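Local coordinates for protein endoribonuclease PemK (Escherichia coli, PDB 1M1F) that acts as the toxin of a plasmid-borne type II toxin-antitoxin system, probably as an endoribonuclease, and kills daughter cells that lose the plasmid, at residues G4-V9 with R89-P94; V9-T14 with G21-L26; P40-V45 with I80-R85; V59-V64 with E95-E100. One frame throughout, in Å; residues are numbered along the deposited sequence.

All four contacts build one antiparallel sheet and its coverings. Interactions 1 and 2 share Val9 and lie on either edge of strand 5-10, which pairs with strand 88-92 in the first and with strand 22-27 in the second. Their centres are 13 Å apart. Interaction 3, about 8 Å from interaction 2 between centres, packs helix 82-85 over the sheet; Met82 CE lies 3.6 Å from Trp7 CB of interaction 1. Interaction 4 sets the helix after strand 88-92 against the end of strand 58-60 and the turn after it, and Met98 SD lies 3.5 Å from Gly4 CA. Interactions 2 and 3 also face the second subunit of the homodimer.

Interaction 1 of 4, residues G4-V9 with R89-P94; sequences GEIWLV and RLERVP
Strands 5-9 and 89-92 run antiparallel, their axes 4.5 Å apart at closest approach and their directions 157° apart. Ile6 N donates to Glu91 O at 2.8 Å, nearly along the C=O axis. Ile6 O takes Leu90 N at 2.8 Å and, weakly, Glu91 N. Two residues thus face one: a classic beta bulge, which shifts the register by one before Trp7 pairs with Arg89. Past Arg92, Val93 N still donates a hydrogen bond to Gly4 O at 2.9 Å. Gly4 has positive phi, and its CA lies near the guanidinium of Arg92, whose NH2 is salt-bridged to Glu95.

Arg89 lies across the indole of Trp7. Its CA sits over one face, 3.8 Å from the centroid of the five-membered ring, as a CH-pi contact. Its CB and CG follow over CE2 and NE1. With CG anti to the backbone N and the chain extended as far as NE, the guanidinium reaches Glu5. Strands 5-10 and 88-92 pair at one edge of the six-stranded antiparallel sheet of the chain, a PemK/MazF toxin of the SH3 clan. Glu5 uses both carboxylate oxygens: OE1 takes Trp7 NE1 at 2.8 Å, and OE2 forms a salt bridge with Arg89 NE at 3.1 Å. The carboxylate stands 79° to the guanidinium plane, so NE approaches OE2 from above the carboxylate while OE2 lies in the guanidinium plane.

On the other face Ile6 CD1 meets Val93 CG1 at 3.5 Å, and Ile6 CG2 touches Leu90 CD1. Glu91 runs alongside Ile6 and turns its carboxylate to Thr68 and the backbone N of Arg67.

Interaction 2 of 4, residues V9-T14 with G21-L26; sequences VSLDPT and GTRPVL
This contact belongs to the beta hairpin of strands 5-10 and 22-27, at the end where the chain opens into the connecting loop. Val9 and Arg23 form an antiparallel hydrogen-bonded pair. Val9 N donates to Arg23 O at 3.1 Å and Arg23 N to Val9 O at 3.0 Å. Both donors stand about 40° above the plane of the carbonyl they meet. One residue pair on, Ser10 and Thr22 are non-hydrogen-bonded, and their CA atoms come within 3.9 Å. Leu11 N then reaches Gly21 O at 2.9 Å.

The last link is made by a side chain. Asp12 carries CG anti to its carbonyl carbon (chi1 -64°), which lets OD1 accept from Gly21 N at 2.9 Å in a nearly straight bond. Gly21 has positive phi, a backbone shape suited to glycine. The hairpin mouth is thereby held from backbone to carboxylate beyond the end of the strands. A water ties the same end together: it donates to Asp12 OD2 and also bonds Ser10 OG and Thr22 OG1, at 2.7 Å each.

On the sheet face that carries Val9, its CG1 crosses Val25 CG2 at 3.7 Å. Leu11 splits its two methyls: CD2 points to the tip of Val25, while CD1 lies against the aliphatic part of Arg23 at CD, 3.8 Å away. The polar atoms of the Arg23 guanidinium bond outside the two segments, NE to Gln20 O and NH1 to Val45 O. After a cis peptide bond, Pro13 packs on Pro13 of the second subunit.

Interaction 3 of 4, residues P40-V45 with I80-R85; sequences PVVVPV and IDMKAR
Ile80 holds CG1 in the crowded position between its backbone N and carbonyl carbon (chi1 61°), which swings CD1 toward Val42. Val42 in turn places CG2 in its own crowded position and CG1 anti to its carbonyl carbon (chi1 -49°), so that both methyls face Ile80. Met82 starts with CG anti to the backbone N and then bends at chi2 and chi3, which curls its methyl CE back to Val42.

Val42 and Ile80 cross at about a right angle. Ile80 CD1 lies 4.0 Å from Val42 CG2, and Val42 CG1 meets Met82 CE at 4.1 Å. The ring of Pro40 completes the group: its CG touches Met82 CB, also at 4.1 Å, and its CD lies 3.1 Å from Ile80 O. These four residues are buried. They join the start of strand 41-46 to the short connection that leads from strand 71-79 into helix 82-85, and the short, weakly bonded helix lies over this part of the sheet. Val9 and Val25, from two further strands, pack into the same layer.

One backbone bond fixes the approach. Ile80 N donates to Pro40 O at 3.0 Å, nearly along the C=O axis. Just beyond, Asp81 is the N-cap of the short helix: OD1 takes Ala84 N at 2.9 Å from above the carboxylate plane. Its other oxygen, OD2, lies at the dimer interface and accepts from the backbone N of His17 of the second subunit. At the far end of the helix, Arg85 NE forms a salt bridge with Glu18 of that subunit.

Interaction 4 of 4, residues V59-V64 with E95-E100; sequences VSLDGV and ETIMNE
Ile97 packs into the bend formed by residues 60 to 64. CD1 sits 3.5 Å from Ser60 O and 3.9 Å from Val64 CG1. CG2, anti to the backbone N, meets Leu61 CD2 at 4.0 Å. CG1 also lies near Val64 CG1. Ile97 crosses both Leu61 and Val64 at about a right angle.

The bend has two parts. Ser60 OG accepts from Asp62 N at 3.1 Å, an ST turn, and also bonds Ala52 O. A type II beta turn then runs from Leu61 to Val64, with Gly63 at positive phi. Together they turn the chain away from strand 58-60, an edge strand of the sheet within this chain, and bring Val64 round to the helix.

One helical turn after Ile97, Glu100 crosses Val59 obliquely. Its CG is anti to the backbone N (chi1 -161°) and the rest of the chain is extended. The aliphatic CG passes Val59 CG2 at 4.1 Å, and OE2 comes 3.8 Å from Val59 CG1. The other oxygen, OE1, makes a long, weak ion pair with Arg104, further along helix 95-106.

Interaction 1 of 4, residues G4-V9 with R89-P94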
loop_
_atom_site.group_PDB
_atom_site.type_symbol
_atom_site.label_atom_id
_atom_site.label_comp_id
_atom_site.label_asym_id
_atom_site.label_seq_id
_atom_site.Cartn_x
_atom_site.Cartn_y
_atom_site.Cartn_z
ATOM N N GLY A 4 1.906 -6.659 -12.829
ATOM C CA GLY A 4 1.169 -6.361 -14.047
ATOM C C GLY A 4 -0.074 -7.202 -14.283
ATOM O O GLY A 4 -0.829 -6.947 -15.228
ATOM N N GLU A 5 -0.301 -8.202 -13.443
ATOM C CA GLU A 5 -1.524 -8.984 -13.531
ATOM C C GLU A 5 -2.665 -8.256 -12.849
ATOM O O GLU A 5 -2.484 -7.594 -11.827
ATOM C CB GLU A 5 -1.370 -10.357 -12.879
ATOM C CG GLU A 5 -0.401 -11.266 -13.612
ATOM C CD GLU A 5 -0.107 -12.567 -12.893
ATOM O OE1 GLU A 5 -0.507 -12.746 -11.735
ATOM O OE2 GLU A 5 0.551 -13.429 -13.509
ATOM N N ILE A 6 -3.852 -8.414 -13.416
ATOM C CA ILE A 6 -5.089 -7.952 -12.824
ATOM C C ILE A 6 -5.782 -9.184 -12.248
ATOM O O ILE A 6 -5.947 -10.198 -12.944
ATOM C CB ILE A 6 -5.992 -7.285 -13.868
ATOM C CG1 ILE A 6 -5.361 -5.978 -14.334
ATOM C CG2 ILE A 6 -7.372 -7.022 -13.295
ATOM C CD1 ILE A 6 -6.151 -5.266 -15.410
ATOM N N TRP A 7 -6.131 -9.089 -10.959
ATOM C CA TRP A 7 -6.842 -10.129 -10.214
ATOM C C TRP A 7 -8.155 -9.581 -9.689
ATOM O O TRP A 7 -8.224 -8.430 -9.263
ATOM C CB TRP A 7 -5.999 -10.641 -9.034
ATOM C CG TRP A 7 -4.807 -11.460 -9.421
ATOM C CD1 TRP A 7 -3.781 -11.081 -10.227
ATOM C CD2 TRP A 7 -4.530 -12.810 -9.033
ATOM N NE1 TRP A 7 -2.874 -12.106 -10.365
ATOM C CE2 TRP A 7 -3.311 -13.178 -9.635
ATOM C CE3 TRP A 7 -5.184 -13.745 -8.224
ATOM C CZ2 TRP A 7 -2.746 -14.433 -9.466
ATOM C CZ3 TRP A 7 -4.622 -14.992 -8.057
ATOM C CH2 TRP A 7 -3.410 -15.321 -8.666
ATOM N N LEU A 8 -9.206 -10.399 -9.724
ATOM C CA LEU A 8 -10.483 -10.040 -9.127
ATOM C C LEU A 8 -10.474 -10.518 -7.677
ATOM O O LEU A 8 -10.290 -11.702 -7.420
ATOM C CB LEU A 8 -11.616 -10.713 -9.890
ATOM C CG LEU A 8 -13.018 -10.394 -9.368
ATOM C CD1 LEU A 8 -13.385 -8.949 -9.550
ATOM C CD2 LEU A 8 -14.050 -11.300 -10.033
ATOM N N VAL A 9 -10.692 -9.607 -6.734
ATOM C CA VAL A 9 -10.605 -9.972 -5.326
ATOM C C VAL A 9 -11.459 -9.072 -4.450
ATOM O O VAL A 9 -11.662 -7.897 -4.758
ATOM C CB VAL A 9 -9.107 -9.937 -4.863
ATOM C CG1 VAL A 9 -8.535 -8.510 -4.867
ATOM C CG2 VAL A 9 -8.931 -10.623 -3.507
ATOM N N ARG A 89 -6.974 -14.640 -10.973
ATOM C CA ARG A 89 -6.232 -13.955 -12.027
ATOM C C ARG A 89 -7.114 -13.760 -13.256
ATOM O O ARG A 89 -7.755 -14.705 -13.734
ATOM C CB ARG A 89 -5.009 -14.779 -12.440
ATOM C CG ARG A 89 -4.060 -14.100 -13.440
ATOM C CD ARG A 89 -2.981 -15.040 -13.969
ATOM N NE ARG A 89 -2.034 -14.438 -14.908
ATOM C CZ ARG A 89 -2.279 -14.170 -16.190
ATOM N NH1 ARG A 89 -3.469 -14.407 -16.732
ATOM N NH2 ARG A 89 -1.312 -13.643 -16.934
ATOM N N LEU A 90 -7.134 -12.540 -13.781
ATOM C CA LEU A 90 -7.904 -12.236 -14.981
ATOM C C LEU A 90 -7.052 -12.120 -16.246
ATOM O O LEU A 90 -7.333 -12.789 -17.241
ATOM C CB LEU A 90 -8.694 -10.942 -14.795
ATOM C CG LEU A 90 -9.684 -10.910 -13.629
ATOM C CD1 LEU A 90 -10.463 -9.610 -13.679
ATOM C CD2 LEU A 90 -10.614 -12.108 -13.673
ATOM N N GLU A 91 -6.012 -11.295 -16.209
ATOM C CA GLU A 91 -5.265 -10.948 -17.413
ATOM C C GLU A 91 -4.075 -10.098 -17.006
ATOM O O GLU A 91 -3.880 -9.817 -15.823
ATOM C CB GLU A 91 -6.152 -10.158 -18.383
ATOM C CG GLU A 91 -6.621 -8.833 -17.817
ATOM C CD GLU A 91 -7.593 -8.099 -18.712
ATOM O OE1 GLU A 91 -7.713 -8.449 -19.901
ATOM O OE2 GLU A 91 -8.226 -7.145 -18.231
ATOM N N ARG A 92 -3.270 -9.697 -17.972
ATOM C CA ARG A 92 -2.138 -8.829 -17.708
ATOM C C ARG A 92 -2.331 -7.519 -18.425
ATOM O O ARG A 92 -2.943 -7.480 -19.498
ATOM C CB ARG A 92 -0.853 -9.383 -18.300
ATOM C CG ARG A 92 -0.421 -10.774 -17.998
ATOM C CD ARG A 92 1.039 -10.922 -18.425
ATOM N NE ARG A 92 1.702 -9.680 -18.042
ATOM C CZ ARG A 92 2.822 -9.562 -17.343
ATOM N NH1 ARG A 92 3.540 -10.623 -16.994
ATOM N NH2 ARG A 92 3.242 -8.346 -17.034
ATOM N N VAL A 93 -1.758 -6.450 -17.889
ATOM C CA VAL A 93 -1.767 -5.178 -18.594
ATOM C C VAL A 93 -0.460 -5.037 -19.371
ATOM O O VAL A 93 0.541 -5.646 -19.017
ATOM C CB VAL A 93 -1.888 -3.970 -17.639
ATOM C CG1 VAL A 93 -3.153 -4.077 -16.820
ATOM C CG2 VAL A 93 -0.659 -3.819 -16.726
ATOM N N PRO A 94 -0.464 -4.240 -20.437
ATOM C CA PRO A 94 0.781 -3.928 -21.145
ATOM C C PRO A 94 1.785 -3.229 -20.233
ATOM O O PRO A 94 1.390 -2.534 -19.288
ATOM C CB PRO A 94 0.334 -2.969 -22.258
ATOM C CG PRO A 94 -1.118 -3.079 -22.352
ATOM C CD PRO A 94 -1.643 -3.619 -21.063
#

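Interaction 2 of 4, residues V9-T14 with G21-L26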
loop_
_atom_site.group_PDB
_atom_site.type_symbol
_atom_site.label_atom_id
_atom_site.label_comp_id
_atom_site.label_asym_id
_atom_site.label_seq_id
_atom_site.Cartn_x
_atom_site.Cartn_y
_atom_site.Cartn_z
ATOM N N VAL A 9 -10.692 -9.607 -6.734
ATOM C CA VAL A 9 -10.605 -9.972 -5.326
ATOM C C VAL A 9 -11.459 -9.072 -4.450
ATOM O O VAL A 9 -11.662 -7.897 -4.758
ATOM C CB VAL A 9 -9.107 -9.937 -4.863
ATOM C CG1 VAL A 9 -8.535 -8.510 -4.867
ATOM C CG2 VAL A 9 -8.931 -10.623 -3.507
ATOM N N SER A 10 -11.969 -9.648 -3.357
ATOM C CA SER A 10 -12.678 -8.876 -2.345
ATOM C C SER A 10 -11.720 -8.079 -1.479
ATOM O O SER A 10 -10.793 -8.634 -0.904
ATOM C CB SER A 10 -13.498 -9.788 -1.436
ATOM O OG SER A 10 -14.163 -9.008 -0.451
ATOM N N LEU A 11 -11.977 -6.783 -1.390
ATOM C CA LEU A 11 -11.211 -5.885 -0.526
ATOM C C LEU A 11 -11.899 -5.644 0.816
ATOM O O LEU A 11 -11.369 -4.934 1.671
ATOM C CB LEU A 11 -11.032 -4.542 -1.231
ATOM C CG LEU A 11 -10.216 -4.565 -2.526
ATOM C CD1 LEU A 11 -10.176 -3.192 -3.182
ATOM C CD2 LEU A 11 -8.814 -5.070 -2.240
ATOM N N ASP A 12 -13.072 -6.239 1.006
ATOM C CA ASP A 12 -13.850 -6.024 2.223
ATOM C C ASP A 12 -13.347 -6.914 3.358
ATOM O O ASP A 12 -12.700 -7.928 3.111
ATOM C CB ASP A 12 -15.334 -6.303 1.950
ATOM C CG ASP A 12 -15.946 -5.346 0.936
ATOM O OD1 ASP A 12 -15.640 -4.130 0.940
ATOM O OD2 ASP A 12 -16.776 -5.736 0.077
ATOM N N PRO A 13 -13.622 -6.549 4.615
ATOM C CA PRO A 13 -14.327 -5.320 4.993
ATOM C C PRO A 13 -13.396 -4.122 5.094
ATOM O O PRO A 13 -12.185 -4.294 5.219
ATOM C CB PRO A 13 -14.863 -5.632 6.396
ATOM C CG PRO A 13 -14.120 -6.799 6.881
ATOM C CD PRO A 13 -13.300 -7.381 5.779
ATOM N N THR A 14 -13.974 -2.925 5.072
ATOM C CA THR A 14 -13.199 -1.683 5.093
ATOM C C THR A 14 -13.817 -0.673 6.035
ATOM O O THR A 14 -14.929 -0.870 6.541
ATOM C CB THR A 14 -13.160 -1.039 3.701
ATOM O OG1 THR A 14 -14.486 -0.645 3.327
ATOM C CG2 THR A 14 -12.712 -2.031 2.633
ATOM N N GLY A 21 -15.447 -3.179 -1.827
ATOM C CA GLY A 21 -15.957 -4.110 -2.821
ATOM C C GLY A 21 -15.041 -5.187 -3.359
ATOM O O GLY A 21 -13.851 -5.257 -3.055
ATOM N N THR A 22 -15.638 -6.066 -4.151
ATOM C CA THR A 22 -14.905 -7.058 -4.908
ATOM C C THR A 22 -14.679 -6.400 -6.263
ATOM O O THR A 22 -15.627 -5.989 -6.933
ATOM C CB THR A 22 -15.721 -8.333 -5.064
ATOM O OG1 THR A 22 -15.835 -8.986 -3.796
ATOM C CG2 THR A 22 -14.996 -9.338 -5.932
ATOM N N ARG A 23 -13.414 -6.288 -6.662
ATOM C CA ARG A 23 -13.077 -5.579 -7.881
ATOM C C ARG A 23 -11.713 -6.010 -8.375
ATOM O O ARG A 23 -10.951 -6.670 -7.670
ATOM C CB ARG A 23 -13.082 -4.073 -7.617
ATOM C CG ARG A 23 -12.037 -3.623 -6.622
ATOM C CD ARG A 23 -12.078 -2.139 -6.311
ATOM N NE ARG A 23 -13.381 -1.698 -5.821
ATOM C CZ ARG A 23 -14.269 -1.010 -6.528
ATOM N NH1 ARG A 23 -14.028 -0.644 -7.782
ATOM N NH2 ARG A 23 -15.425 -0.675 -5.973
ATOM N N PRO A 24 -11.402 -5.644 -9.608
ATOM C CA PRO A 24 -10.075 -5.922 -10.148
ATOM C C PRO A 24 -9.043 -5.089 -9.414
ATOM O O PRO A 24 -9.312 -3.942 -9.029
ATOM C CB PRO A 24 -10.178 -5.478 -11.614
ATOM C CG PRO A 24 -11.624 -5.275 -11.874
ATOM C CD PRO A 24 -12.259 -4.954 -10.579
ATOM N N VAL A 25 -7.888 -5.699 -9.205
ATOM C CA VAL A 25 -6.738 -5.018 -8.632
ATOM C C VAL A 25 -5.516 -5.357 -9.479
ATOM O O VAL A 25 -5.457 -6.419 -10.108
ATOM C CB VAL A 25 -6.478 -5.376 -7.141
ATOM C CG1 VAL A 25 -7.704 -5.101 -6.284
ATOM C CG2 VAL A 25 -6.019 -6.800 -6.993
ATOM N N LEU A 26 -4.559 -4.439 -9.523
ATOM C CA LEU A 26 -3.336 -4.605 -10.300
ATOM C C LEU A 26 -2.163 -4.900 -9.382
ATOM O O LEU A 26 -1.921 -4.153 -8.439
ATOM C CB LEU A 26 -3.062 -3.328 -11.096
ATOM C CG LEU A 26 -1.801 -3.288 -11.960
ATOM C CD1 LEU A 26 -1.868 -4.361 -13.041
ATOM C CD2 LEU A 26 -1.620 -1.912 -12.568
HETATM O O HOH W 1 -16.541 -8.081 -1.326
#

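Interaction 3 of 4, residues P40-V45 with I80-R85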
loop_
_atom_site.group_PDB
_atom_site.type_symbol
_atom_site.label_atom_id
_atom_site.label_comp_id
_atom_site.label_asym_id
_atom_site.label_seq_id
_atom_site.Cartn_x
_atom_site.Cartn_y
_atom_site.Cartn_z
ATOM N N PRO A 40 1.188 -9.823 -1.818
ATOM C CA PRO A 40 1.443 -8.837 -2.868
ATOM C C PRO A 40 0.894 -7.464 -2.508
ATOM O O PRO A 40 -0.092 -7.343 -1.784
ATOM C CB PRO A 40 0.665 -9.397 -4.065
ATOM C CG PRO A 40 -0.396 -10.231 -3.432
ATOM C CD PRO A 40 0.301 -10.903 -2.288
ATOM N N VAL A 41 1.547 -6.436 -3.032
ATOM C CA VAL A 41 1.019 -5.091 -2.975
ATOM C C VAL A 41 0.245 -4.863 -4.278
ATOM O O VAL A 41 0.740 -5.160 -5.368
ATOM C CB VAL A 41 2.133 -4.027 -2.818
ATOM C CG1 VAL A 41 1.516 -2.642 -2.767
ATOM C CG2 VAL A 41 2.954 -4.307 -1.571
ATOM N N VAL A 42 -0.971 -4.348 -4.147
ATOM C CA VAL A 42 -1.859 -4.112 -5.273
ATOM C C VAL A 42 -2.442 -2.708 -5.224
ATOM O O VAL A 42 -2.440 -2.053 -4.181
ATOM C CB VAL A 42 -3.046 -5.140 -5.290
ATOM C CG1 VAL A 42 -2.531 -6.551 -5.137
ATOM C CG2 VAL A 42 -4.069 -4.829 -4.204
ATOM N N VAL A 43 -2.927 -2.242 -6.374
ATOM C CA VAL A 43 -3.702 -1.003 -6.438
ATOM C C VAL A 43 -5.047 -1.329 -7.101
ATOM O O VAL A 43 -5.110 -2.128 -8.046
ATOM C CB VAL A 43 -2.970 0.138 -7.165
ATOM C CG1 VAL A 43 -1.904 0.727 -6.263
ATOM C CG2 VAL A 43 -2.373 -0.311 -8.493
ATOM N N PRO A 44 -6.131 -0.740 -6.610
ATOM C CA PRO A 44 -7.459 -1.090 -7.119
ATOM C C PRO A 44 -7.857 -0.390 -8.407
ATOM O O PRO A 44 -7.394 0.707 -8.704
ATOM C CB PRO A 44 -8.375 -0.628 -5.995
ATOM C CG PRO A 44 -7.664 0.544 -5.403
ATOM C CD PRO A 44 -6.197 0.270 -5.545
ATOM N N VAL A 45 -8.739 -1.046 -9.154
ATOM C CA VAL A 45 -9.326 -0.495 -10.370
ATOM C C VAL A 45 -10.764 -0.096 -10.070
ATOM O O VAL A 45 -11.510 -0.872 -9.458
ATOM C CB VAL A 45 -9.334 -1.538 -11.495
ATOM C CG1 VAL A 45 -10.043 -1.012 -12.739
ATOM C CG2 VAL A 45 -7.924 -1.962 -11.811
ATOM N N ILE A 80 -2.145 -7.303 0.389
ATOM C CA ILE A 80 -3.219 -8.260 0.673
ATOM C C ILE A 80 -2.762 -9.700 0.548
ATOM O O ILE A 80 -1.847 -10.025 -0.206
ATOM C CB ILE A 80 -4.466 -8.019 -0.248
ATOM C CG1 ILE A 80 -4.121 -8.196 -1.730
ATOM C CG2 ILE A 80 -5.074 -6.636 0.012
ATOM C CD1 ILE A 80 -5.355 -8.244 -2.642
ATOM N N ASP A 81 -3.433 -10.561 1.304
ATOM C CA ASP A 81 -3.206 -11.987 1.206
ATOM C C ASP A 81 -4.166 -12.463 0.124
ATOM O O ASP A 81 -5.331 -12.749 0.387
ATOM C CB ASP A 81 -3.495 -12.655 2.543
ATOM C CG ASP A 81 -3.114 -14.110 2.562
ATOM O OD1 ASP A 81 -3.110 -14.755 1.486
ATOM O OD2 ASP A 81 -2.805 -14.680 3.631
ATOM N N MET A 82 -3.680 -12.477 -1.113
ATOM C CA MET A 82 -4.508 -12.827 -2.266
ATOM C C MET A 82 -5.096 -14.222 -2.162
ATOM O O MET A 82 -6.261 -14.427 -2.495
ATOM C CB MET A 82 -3.691 -12.709 -3.555
ATOM C CG MET A 82 -4.535 -12.805 -4.825
ATOM S SD MET A 82 -5.529 -11.309 -5.210
ATOM C CE MET A 82 -4.167 -10.210 -5.984
ATOM N N LYS A 83 -4.282 -15.164 -1.702
ATOM C CA LYS A 83 -4.713 -16.543 -1.559
ATOM C C LYS A 83 -5.811 -16.651 -0.503
ATOM O O LYS A 83 -6.870 -17.227 -0.759
ATOM C CB LYS A 83 -3.531 -17.421 -1.213
ATOM N N ALA A 84 -5.596 -16.064 0.672
ATOM C CA ALA A 84 -6.617 -16.123 1.713
ATOM C C ALA A 84 -7.906 -15.464 1.258
ATOM O O ALA A 84 -8.998 -15.928 1.585
ATOM C CB ALA A 84 -6.127 -15.473 2.994
ATOM N N ARG A 85 -7.793 -14.384 0.496
ATOM C CA ARG A 85 -8.975 -13.686 0.034
ATOM C C ARG A 85 -9.661 -14.365 -1.164
ATOM O O ARG A 85 -10.742 -13.958 -1.545
ATOM C CB ARG A 85 -8.628 -12.239 -0.329
ATOM C CG ARG A 85 -8.389 -11.338 0.875
ATOM C CD ARG A 85 -8.010 -9.885 0.533
ATOM N NE ARG A 85 -7.837 -9.132 1.770
ATOM C CZ ARG A 85 -8.804 -8.505 2.425
ATOM N NH1 ARG A 85 -10.035 -8.440 1.939
ATOM N NH2 ARG A 85 -8.536 -7.927 3.582
#

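Interaction 4 of 4, residues V59-V64 with E95-E100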
loop_
_atom_site.group_PDB
_atom_site.type_symbol
_atom_site.label_atom_id
_atom_site.label_comp_id
_atom_site.label_asym_id
_atom_site.label_seq_id
_atom_site.Cartn_x
_atom_site.Cartn_y
_atom_site.Cartn_z
ATOM N N VAL A 59 -4.886 6.266 -13.506
ATOM C CA VAL A 59 -4.347 5.896 -14.805
ATOM C C VAL A 59 -5.372 5.102 -15.581
ATOM O O VAL A 59 -5.824 4.053 -15.139
ATOM C CB VAL A 59 -3.065 5.065 -14.635
ATOM C CG1 VAL A 59 -2.587 4.551 -15.977
ATOM C CG2 VAL A 59 -1.989 5.895 -13.953
ATOM N N SER A 60 -5.738 5.613 -16.746
ATOM C CA SER A 60 -6.772 4.994 -17.549
ATOM C C SER A 60 -6.333 3.683 -18.199
ATOM O O SER A 60 -5.196 3.553 -18.661
ATOM C CB SER A 60 -7.230 5.976 -18.633
ATOM O OG SER A 60 -8.190 5.360 -19.469
ATOM N N LEU A 61 -7.250 2.716 -18.203
ATOM C CA LEU A 61 -7.051 1.441 -18.898
ATOM C C LEU A 61 -7.685 1.412 -20.303
ATOM O O LEU A 61 -7.670 0.379 -20.984
ATOM C CB LEU A 61 -7.653 0.305 -18.079
ATOM C CG LEU A 61 -7.044 0.042 -16.710
ATOM C CD1 LEU A 61 -7.857 -1.008 -15.988
ATOM C CD2 LEU A 61 -5.592 -0.365 -16.796
ATOM N N ASP A 62 -8.239 2.533 -20.738
ATOM C CA ASP A 62 -8.915 2.609 -22.035
ATOM C C ASP A 62 -7.952 2.514 -23.223
ATOM O O ASP A 62 -6.887 3.102 -23.210
ATOM C CB ASP A 62 -9.669 3.938 -22.115
ATOM C CG ASP A 62 -10.983 3.839 -22.869
ATOM O OD1 ASP A 62 -11.486 2.718 -23.098
ATOM O OD2 ASP A 62 -11.607 4.851 -23.250
ATOM N N GLY A 63 -8.346 1.751 -24.239
ATOM C CA GLY A 63 -7.611 1.683 -25.490
ATOM C C GLY A 63 -6.339 0.851 -25.542
ATOM O O GLY A 63 -5.567 0.978 -26.492
ATOM N N VAL A 64 -6.123 -0.006 -24.543
ATOM C CA VAL A 64 -4.885 -0.783 -24.458
ATOM C C VAL A 64 -5.047 -2.277 -24.780
ATOM O O VAL A 64 -4.098 -3.037 -24.668
ATOM C CB VAL A 64 -4.184 -0.575 -23.070
ATOM C CG1 VAL A 64 -4.036 0.902 -22.781
ATOM C CG2 VAL A 64 -4.951 -1.224 -21.937
ATOM N N GLU A 95 3.073 -3.397 -20.529
ATOM C CA GLU A 95 4.121 -2.762 -19.738
ATOM C C GLU A 95 3.992 -1.242 -19.715
ATOM O O GLU A 95 4.335 -0.624 -18.719
ATOM C CB GLU A 95 5.524 -3.196 -20.200
ATOM C CG GLU A 95 5.858 -4.663 -19.960
ATOM C CD GLU A 95 5.673 -5.108 -18.519
ATOM O OE1 GLU A 95 6.080 -4.367 -17.594
ATOM O OE2 GLU A 95 5.121 -6.208 -18.310
ATOM N N THR A 96 3.490 -0.625 -20.777
ATOM C CA THR A 96 3.303 0.811 -20.740
ATOM C C THR A 96 2.397 1.229 -19.575
ATOM O O THR A 96 2.699 2.186 -18.873
ATOM C CB THR A 96 2.716 1.324 -22.049
ATOM O OG1 THR A 96 1.626 0.484 -22.439
ATOM C CG2 THR A 96 3.728 1.232 -23.196
ATOM N N ILE A 97 1.275 0.536 -19.389
ATOM C CA ILE A 97 0.372 0.843 -18.276
ATOM C C ILE A 97 1.080 0.612 -16.955
ATOM O O ILE A 97 1.037 1.452 -16.058
ATOM C CB ILE A 97 -0.899 -0.044 -18.315
ATOM C CG1 ILE A 97 -1.814 0.344 -19.480
ATOM C CG2 ILE A 97 -1.659 0.034 -16.984
ATOM C CD1 ILE A 97 -2.318 1.772 -19.445
ATOM N N MET A 98 1.722 -0.536 -16.823
ATOM C CA MET A 98 2.390 -0.853 -15.573
ATOM C C MET A 98 3.431 0.209 -15.235
ATOM O O MET A 98 3.522 0.638 -14.086
ATOM C CB MET A 98 3.024 -2.245 -15.633
ATOM C CG MET A 98 3.440 -2.811 -14.274
ATOM S SD MET A 98 2.046 -3.068 -13.058
ATOM C CE MET A 98 2.571 -1.889 -11.721
ATOM N N ASN A 99 4.203 0.657 -16.219
ATOM C CA ASN A 99 5.228 1.653 -15.952
ATOM C C ASN A 99 4.629 3.001 -15.555
ATOM O O ASN A 99 5.191 3.713 -14.727
ATOM C CB ASN A 99 6.183 1.768 -17.130
ATOM C CG ASN A 99 7.009 0.505 -17.322
ATOM O OD1 ASN A 99 7.290 -0.226 -16.367
ATOM N ND2 ASN A 99 7.416 0.247 -18.567
ATOM N N GLU A 100 3.493 3.364 -16.136
ATOM C CA GLU A 100 2.824 4.598 -15.733
ATOM C C GLU A 100 2.376 4.502 -14.263
ATOM O O GLU A 100 2.505 5.463 -13.489
ATOM C CB GLU A 100 1.631 4.904 -16.646
ATOM C CG GLU A 100 1.208 6.358 -16.558
ATOM C CD GLU A 100 0.297 6.816 -17.676
ATOM O OE1 GLU A 100 0.025 8.037 -17.711
ATOM O OE2 GLU A 100 -0.120 5.994 -18.509
#